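Local coordinates for putative nisin-resistance protein (Streptococcus agalactiae 515, PDB 4Y68) that probably confers resistance to the lantibiotic nisin, acting as a lipoprotein of peptidase family S41 that recognises the antibiotic peptide, at residues 250-255 / 283-288; 216-220 / 241-245. All coordinates share one frame; numbering follows the deposited sequence.

Contact 1 of 2, residues 250-255 / 283-288; sequences TAGYTT and YENTPI
T250 and I288 are joined by a pair of hydrogen bonds at one end of this loop-to-loop contact. T250 N donates a hydrogen bond to I288 O (3.1 Å), while I288 N points almost straight at T250 OG1 (2.8 Å, 167°). A chi1 of 61°, with the hydroxyl between its own backbone N and carbonyl carbon, brings OG1 in front of I288 N. T250 OG1 is also bound by E231 OE2, and the same carboxylate takes the backbone NH groups of G252 and Y253.

The T250 hydroxyl accepts here; those of T254 and T255 donate across the contact. T254 OG1 bonds T286 O (2.8 Å), and T255 OG1 bonds N285 OD1 (2.7 Å), the two side chains meeting at about a right angle; H90 ND1 is a second partner of T255 OG1. The backbone link is N285 N to T254 O, 3.1 Å long and straight at the hydrogen (177°), although the donor stands well above the carbonyl plane of T254, the centre of an inverse gamma turn. G252 O and N285 O, two acceptors 3.2 Å apart, are bridged by K89 NZ, whose bond to N285 O is weak.

Van der Waals contacts fill in between these bonds. T254 CG2 crosses the end of I288, meeting CD1 at 3.6 Å, and Y283 CB lies against T254 CB before its ring leads away to D277. G252 CA rests over the junction of T286 and P287, and P287 CB touches T250 O at 3.2 Å.

The loop following strand 243-247, bound by E231 of helix 229-235, is thus fastened to the loop leading from strand 282-283 to strand 292-293 by side-chain and backbone hydrogen bonds, without strand pairing between them.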
ATOM      1  N   THR A 250      -0.146  -6.068  12.346  1.00 22.73           N
ATOM      2  CA  THR A 250      -0.907  -5.442  11.267  1.00 24.89           C
ATOM      3  C   THR A 250      -1.858  -6.416  10.547  1.00 23.92           C
ATOM      4  O   THR A 250      -1.937  -7.591  10.890  1.00 24.46           O
ATOM      5  CB  THR A 250       0.053  -4.822  10.275  1.00 24.89           C
ATOM      6  OG1 THR A 250       0.882  -5.846   9.735  1.00 23.40           O
ATOM      7  CG2 THR A 250       0.953  -3.846  11.010  1.00 22.56           C
ATOM      8  N   ALA A 251      -2.564  -5.943   9.526  1.00 26.13           N
ATOM      9  CA  ALA A 251      -3.672  -6.715   8.957  1.00 24.64           C
ATOM     10  C   ALA A 251      -3.194  -7.913   8.161  1.00 26.26           C
ATOM     11  O   ALA A 251      -3.934  -8.871   7.989  1.00 27.59           O
ATOM     12  CB  ALA A 251      -4.554  -5.823   8.080  1.00 22.97           C
ATOM     13  N   GLY A 252      -1.965  -7.863   7.667  1.00 23.82           N
ATOM     14  CA  GLY A 252      -1.420  -8.983   6.914  1.00 21.10           C
ATOM     15  C   GLY A 252      -1.717  -8.916   5.430  1.00 23.70           C
ATOM     16  O   GLY A 252      -2.136  -9.910   4.835  1.00 22.76           O
ATOM     17  N   TYR A 253      -1.497  -7.748   4.819  1.00 22.67           N
ATOM     18  CA  TYR A 253      -1.678  -7.601   3.368  1.00 19.61           C
ATOM     19  C   TYR A 253      -0.338  -7.195   2.780  1.00 23.93           C
ATOM     20  O   TYR A 253      -0.236  -6.304   1.917  1.00 23.36           O
ATOM     21  CB  TYR A 253      -2.803  -6.602   3.043  1.00 20.13           C
ATOM     22  CG  TYR A 253      -4.180  -7.175   3.364  1.00 21.17           C
ATOM     23  CD1 TYR A 253      -4.961  -7.756   2.380  1.00 22.80           C
ATOM     24  CD2 TYR A 253      -4.670  -7.167   4.658  1.00 28.55           C
ATOM     25  CE1 TYR A 253      -6.195  -8.302   2.667  1.00 26.90           C
ATOM     26  CE2 TYR A 253      -5.902  -7.724   4.969  1.00 27.60           C
ATOM     27  CZ  TYR A 253      -6.662  -8.285   3.965  1.00 32.13           C
ATOM     28  OH  TYR A 253      -7.894  -8.822   4.261  1.00 35.54           O
ATOM     29  N   THR A 254       0.697  -7.864   3.277  1.00 20.11           N
ATOM     30  CA  THR A 254       2.049  -7.599   2.850  1.00 19.11           C
ATOM     31  C   THR A 254       2.297  -8.362   1.551  1.00 23.17           C
ATOM     32  O   THR A 254       2.975  -9.385   1.527  1.00 22.80           O
ATOM     33  CB  THR A 254       3.086  -7.982   3.943  1.00 20.60           C
ATOM     34  OG1 THR A 254       2.699  -9.216   4.571  1.00 21.78           O
ATOM     35  CG2 THR A 254       3.141  -6.889   5.025  1.00 21.44           C
ATOM     36  N   THR A 255       1.701  -7.862   0.471  1.00 21.90           N
ATOM     37  CA  THR A 255       2.094  -8.260  -0.870  1.00 21.87           C
ATOM     38  C   THR A 255       1.985  -7.056  -1.782  1.00 21.71           C
ATOM     39  O   THR A 255       1.162  -6.159  -1.559  1.00 20.73           O
ATOM     40  CB  THR A 255       1.245  -9.424  -1.431  1.00 20.12           C
ATOM     41  OG1 THR A 255      -0.151  -9.183  -1.175  1.00 24.64           O
ATOM     42  CG2 THR A 255       1.663 -10.738  -0.786  1.00 21.98           C
ATOM     43  N   TYR A 283       7.583 -11.789   3.780  1.00 21.61           N
ATOM     44  CA  TYR A 283       6.173 -11.557   4.080  1.00 25.44           C
ATOM     45  C   TYR A 283       5.364 -12.008   2.889  1.00 24.62           C
ATOM     46  O   TYR A 283       5.752 -11.773   1.743  1.00 26.16           O
ATOM     47  CB  TYR A 283       5.888 -10.070   4.403  1.00 23.77           C
ATOM     48  CG  TYR A 283       6.766  -9.509   5.520  1.00 23.60           C
ATOM     49  CD1 TYR A 283       6.307  -9.432   6.826  1.00 22.17           C
ATOM     50  CD2 TYR A 283       8.060  -9.116   5.265  1.00 23.49           C
ATOM     51  CE1 TYR A 283       7.110  -8.960   7.830  1.00 22.79           C
ATOM     52  CE2 TYR A 283       8.862  -8.633   6.255  1.00 24.56           C
ATOM     53  CZ  TYR A 283       8.385  -8.555   7.534  1.00 26.01           C
ATOM     54  OH  TYR A 283       9.202  -8.057   8.518  1.00 31.98           O
ATOM     55  N   GLU A 284       4.243 -12.664   3.153  1.00 25.48           N
ATOM     56  CA  GLU A 284       3.326 -13.042   2.093  1.00 24.00           C
ATOM     57  C   GLU A 284       1.912 -12.968   2.640  1.00 22.47           C
ATOM     58  O   GLU A 284       1.322 -13.979   2.984  1.00 26.71           O
ATOM     59  CB  GLU A 284       3.648 -14.440   1.563  1.00 22.58           C
ATOM     60  CG  GLU A 284       2.923 -14.804   0.288  1.00 23.22           C
ATOM     61  CD  GLU A 284       3.351 -16.158  -0.278  1.00 29.98           C
ATOM     62  OE1 GLU A 284       4.426 -16.675   0.105  1.00 31.55           O
ATOM     63  OE2 GLU A 284       2.606 -16.710  -1.117  1.00 29.85           O
ATOM     64  N   ASN A 285       1.380 -11.755   2.723  1.00 22.26           N
ATOM     65  CA  ASN A 285       0.072 -11.540   3.316  1.00 22.19           C
ATOM     66  C   ASN A 285       0.122 -12.046   4.739  1.00 22.83           C
ATOM     67  O   ASN A 285      -0.756 -12.776   5.201  1.00 26.94           O
ATOM     68  CB  ASN A 285      -1.016 -12.225   2.494  1.00 22.23           C
ATOM     69  CG  ASN A 285      -1.271 -11.500   1.177  1.00 25.84           C
ATOM     70  OD1 ASN A 285      -1.025 -10.295   1.076  1.00 21.74           O
ATOM     71  ND2 ASN A 285      -1.758 -12.221   0.171  1.00 20.24           N
ATOM     72  N   THR A 286       1.191 -11.659   5.417  1.00 21.36           N
ATOM     73  CA  THR A 286       1.413 -12.022   6.801  1.00 25.12           C
ATOM     74  C   THR A 286       1.585 -10.770   7.666  1.00 26.14           C
ATOM     75  O   THR A 286       2.257  -9.805   7.272  1.00 25.43           O
ATOM     76  CB  THR A 286       2.649 -12.909   6.953  1.00 26.79           C
ATOM     77  OG1 THR A 286       3.802 -12.148   6.630  1.00 29.31           O
ATOM     78  CG2 THR A 286       2.582 -14.088   6.006  1.00 31.21           C
ATOM     79  N   PRO A 287       0.977 -10.786   8.856  1.00 25.56           N
ATOM     80  CA  PRO A 287       1.006  -9.613   9.728  1.00 26.09           C
ATOM     81  C   PRO A 287       2.425  -9.226  10.154  1.00 27.00           C
ATOM     82  O   PRO A 287       3.311 -10.066  10.273  1.00 26.88           O
ATOM     83  CB  PRO A 287       0.157 -10.059  10.930  1.00 27.13           C
ATOM     84  CG  PRO A 287      -0.806 -11.065  10.347  1.00 25.03           C
ATOM     85  CD  PRO A 287       0.041 -11.817   9.342  1.00 28.74           C
ATOM     86  N   ILE A 288       2.632  -7.938  10.375  1.00 25.52           N
ATOM     87  CA  ILE A 288       3.898  -7.467  10.890  1.00 25.74           C
ATOM     88  C   ILE A 288       3.791  -7.283  12.408  1.00 26.64           C
ATOM     89  O   ILE A 288       2.903  -6.592  12.903  1.00 27.54           O
ATOM     90  CB  ILE A 288       4.312  -6.160  10.202  1.00 22.75           C
ATOM     91  CG1 ILE A 288       4.316  -6.355   8.680  1.00 23.17           C
ATOM     92  CG2 ILE A 288       5.696  -5.714  10.692  1.00 21.89           C
ATOM     93  CD1 ILE A 288       4.394  -5.036   7.906  1.00 19.45           C
TER

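Contact 2 of 2, residues 216-220 / 241-245; sequences VPIAI and PNVKS
Residues 218-220 and 243-245 run as adjacent parallel strands, 4.7 Å apart at closest approach and inclined by 24°. The register pairs I218 with V243, A219 with K244 and I220 with S245. Hydrogen bonds alternate along the pair: I218 N to N242 O (2.9 Å), K244 N to I218 O (3.0 Å) and I220 N to K244 O (2.9 Å). CA-H...O contacts lie between them, such as S245 CA to I220 O at 3.2 Å.

The amide of N242 extends this pairing beyond the strands. Its ND2 reaches V216 O at 2.9 Å, nearly linear at the hydrogen (176°) and with the acceptor lying in the plane of the amide. A chi1 of 56° tucks CG between the backbone N and the carbonyl carbon, and the side chain then runs alongside I218.

These are the two strands of a beta-alpha-beta unit whose helix is 229-235, neighbours in the interior of the mixed sheet of the domain. On the face bearing I218, I220 and V243, the V243 methyls divide their contacts: CG2 faces I218 CB, whereas CG1 meets I220 CD1 at 3.7 Å. I220 also reaches F237 here, and S245 OG is hydrogen-bonded to D291 N. The A219 and K244 side chains emerge on the reverse face against helix 297-308, touching S301 and W304 respectively.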
ATOM      1  N   VAL A 216      16.069  11.520  14.418  1.00 31.64           N
ATOM      2  CA  VAL A 216      15.616  11.522  15.792  1.00 31.57           C
ATOM      3  C   VAL A 216      15.059  10.148  16.093  1.00 32.88           C
ATOM      4  O   VAL A 216      14.695   9.415  15.182  1.00 33.19           O
ATOM      5  CB  VAL A 216      14.510  12.569  16.042  1.00 35.28           C
ATOM      6  CG1 VAL A 216      15.015  13.974  15.803  1.00 35.55           C
ATOM      7  CG2 VAL A 216      13.321  12.280  15.141  1.00 33.78           C
ATOM      8  N   PRO A 217      14.967   9.797  17.372  1.00 30.52           N
ATOM      9  CA  PRO A 217      14.216   8.595  17.732  1.00 33.45           C
ATOM     10  C   PRO A 217      12.819   8.656  17.143  1.00 31.83           C
ATOM     11  O   PRO A 217      12.171   9.702  17.208  1.00 31.52           O
ATOM     12  CB  PRO A 217      14.159   8.644  19.256  1.00 34.22           C
ATOM     13  CG  PRO A 217      15.330   9.522  19.641  1.00 38.36           C
ATOM     14  CD  PRO A 217      15.465  10.528  18.544  1.00 33.90           C
ATOM     15  N   ILE A 218      12.370   7.553  16.565  1.00 33.43           N
ATOM     16  CA  ILE A 218      11.054   7.499  15.963  1.00 28.28           C
ATOM     17  C   ILE A 218      10.291   6.312  16.530  1.00 31.75           C
ATOM     18  O   ILE A 218      10.773   5.172  16.483  1.00 28.84           O
ATOM     19  CB  ILE A 218      11.129   7.380  14.437  1.00 31.10           C
ATOM     20  CG1 ILE A 218      11.662   8.674  13.814  1.00 27.36           C
ATOM     21  CG2 ILE A 218       9.752   7.035  13.854  1.00 31.11           C
ATOM     22  CD1 ILE A 218      12.036   8.539  12.348  1.00 24.38           C
ATOM     23  N   ALA A 219       9.101   6.579  17.068  1.00 25.73           N
ATOM     24  CA  ALA A 219       8.212   5.502  17.472  1.00 27.21           C
ATOM     25  C   ALA A 219       7.077   5.358  16.457  1.00 27.84           C
ATOM     26  O   ALA A 219       6.428   6.335  16.091  1.00 26.87           O
ATOM     27  CB  ALA A 219       7.664   5.751  18.861  1.00 28.22           C
ATOM     28  N   ILE A 220       6.845   4.139  16.001  1.00 22.95           N
ATOM     29  CA  ILE A 220       5.796   3.891  15.027  1.00 27.50           C
ATOM     30  C   ILE A 220       4.676   3.057  15.617  1.00 24.26           C
ATOM     31  O   ILE A 220       4.922   1.998  16.171  1.00 24.00           O
ATOM     32  CB  ILE A 220       6.330   3.156  13.782  1.00 24.04           C
ATOM     33  CG1 ILE A 220       7.458   3.941  13.126  1.00 26.89           C
ATOM     34  CG2 ILE A 220       5.233   2.983  12.773  1.00 26.53           C
ATOM     35  CD1 ILE A 220       7.985   3.264  11.915  1.00 20.17           C
ATOM     36  N   PRO A 241      18.003   2.011  13.023  1.00 32.00           N
ATOM     37  CA  PRO A 241      18.428   1.888  14.431  1.00 30.87           C
ATOM     38  C   PRO A 241      17.760   2.895  15.359  1.00 29.08           C
ATOM     39  O   PRO A 241      17.695   2.669  16.561  1.00 30.43           O
ATOM     40  CB  PRO A 241      19.940   2.120  14.366  1.00 24.93           C
ATOM     41  CG  PRO A 241      20.113   3.007  13.162  1.00 32.81           C
ATOM     42  CD  PRO A 241      19.086   2.514  12.158  1.00 30.78           C
ATOM     43  N   ASN A 242      17.251   3.987  14.805  1.00 33.70           N
ATOM     44  CA  ASN A 242      16.595   5.003  15.612  1.00 31.22           C
ATOM     45  C   ASN A 242      15.094   4.753  15.787  1.00 35.28           C
ATOM     46  O   ASN A 242      14.390   5.528  16.455  1.00 28.89           O
ATOM     47  CB  ASN A 242      16.820   6.383  14.990  1.00 30.05           C
ATOM     48  CG  ASN A 242      16.357   6.460  13.537  1.00 32.79           C
ATOM     49  OD1 ASN A 242      16.738   5.636  12.698  1.00 32.53           O
ATOM     50  ND2 ASN A 242      15.544   7.469  13.228  1.00 29.46           N
ATOM     51  N   VAL A 243      14.607   3.673  15.174  1.00 32.76           N
ATOM     52  CA  VAL A 243      13.174   3.421  15.075  1.00 27.77           C
ATOM     53  C   VAL A 243      12.766   2.245  15.936  1.00 27.92           C
ATOM     54  O   VAL A 243      13.521   1.297  16.076  1.00 28.52           O
ATOM     55  CB  VAL A 243      12.744   3.141  13.619  1.00 33.10           C
ATOM     56  CG1 VAL A 243      11.268   2.756  13.569  1.00 28.62           C
ATOM     57  CG2 VAL A 243      13.046   4.347  12.729  1.00 28.30           C
ATOM     58  N   LYS A 244      11.578   2.328  16.532  1.00 27.53           N
ATOM     59  CA  LYS A 244      10.991   1.214  17.280  1.00 27.76           C
ATOM     60  C   LYS A 244       9.461   1.261  17.156  1.00 25.81           C
ATOM     61  O   LYS A 244       8.874   2.337  17.108  1.00 26.68           O
ATOM     62  CB  LYS A 244      11.416   1.265  18.758  1.00 25.89           C
ATOM     63  CG  LYS A 244      10.933   0.074  19.574  1.00 28.73           C
ATOM     64  CD  LYS A 244      11.396   0.134  21.033  1.00 35.58           C
ATOM     65  CE  LYS A 244      10.998  -1.125  21.792  1.00 26.70           C
ATOM     66  NZ  LYS A 244      11.360  -1.008  23.223  1.00 33.53           N
ATOM     67  N   SER A 245       8.809   0.109  17.116  1.00 27.18           N
ATOM     68  CA  SER A 245       7.378   0.099  16.859  1.00 25.67           C
ATOM     69  C   SER A 245       6.588  -0.497  18.013  1.00 27.59           C
ATOM     70  O   SER A 245       7.084  -1.400  18.686  1.00 27.98           O
ATOM     71  CB  SER A 245       7.083  -0.680  15.578  1.00 24.06           C
ATOM     72  OG  SER A 245       7.414  -2.047  15.763  1.00 28.59           O
TER

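How the contacts relate
Followed from the N terminus, the chain reaches strand 218-222 only after laying down strands 110-113, 118-122 and 152-156 of the mixed sheet; it then passes through helix 229-235 and returns to close contact 2 at 241-245. Strand 243-247 leads into 250-255, where contact 1 opens; it closes at 283-288 after an excursion through the antiparallel strands 256-261 and 267-276. The two loops are therefore in series, neither nested nor crossed, and their centres lie 21 Å apart. Helix 229-235 touches contact 1 through E231, F234 and L235, and F237, just after it, reaches I220 of contact 2. Past contact 1, strand 292-293 joins strand 243-247 in the mixed sheet.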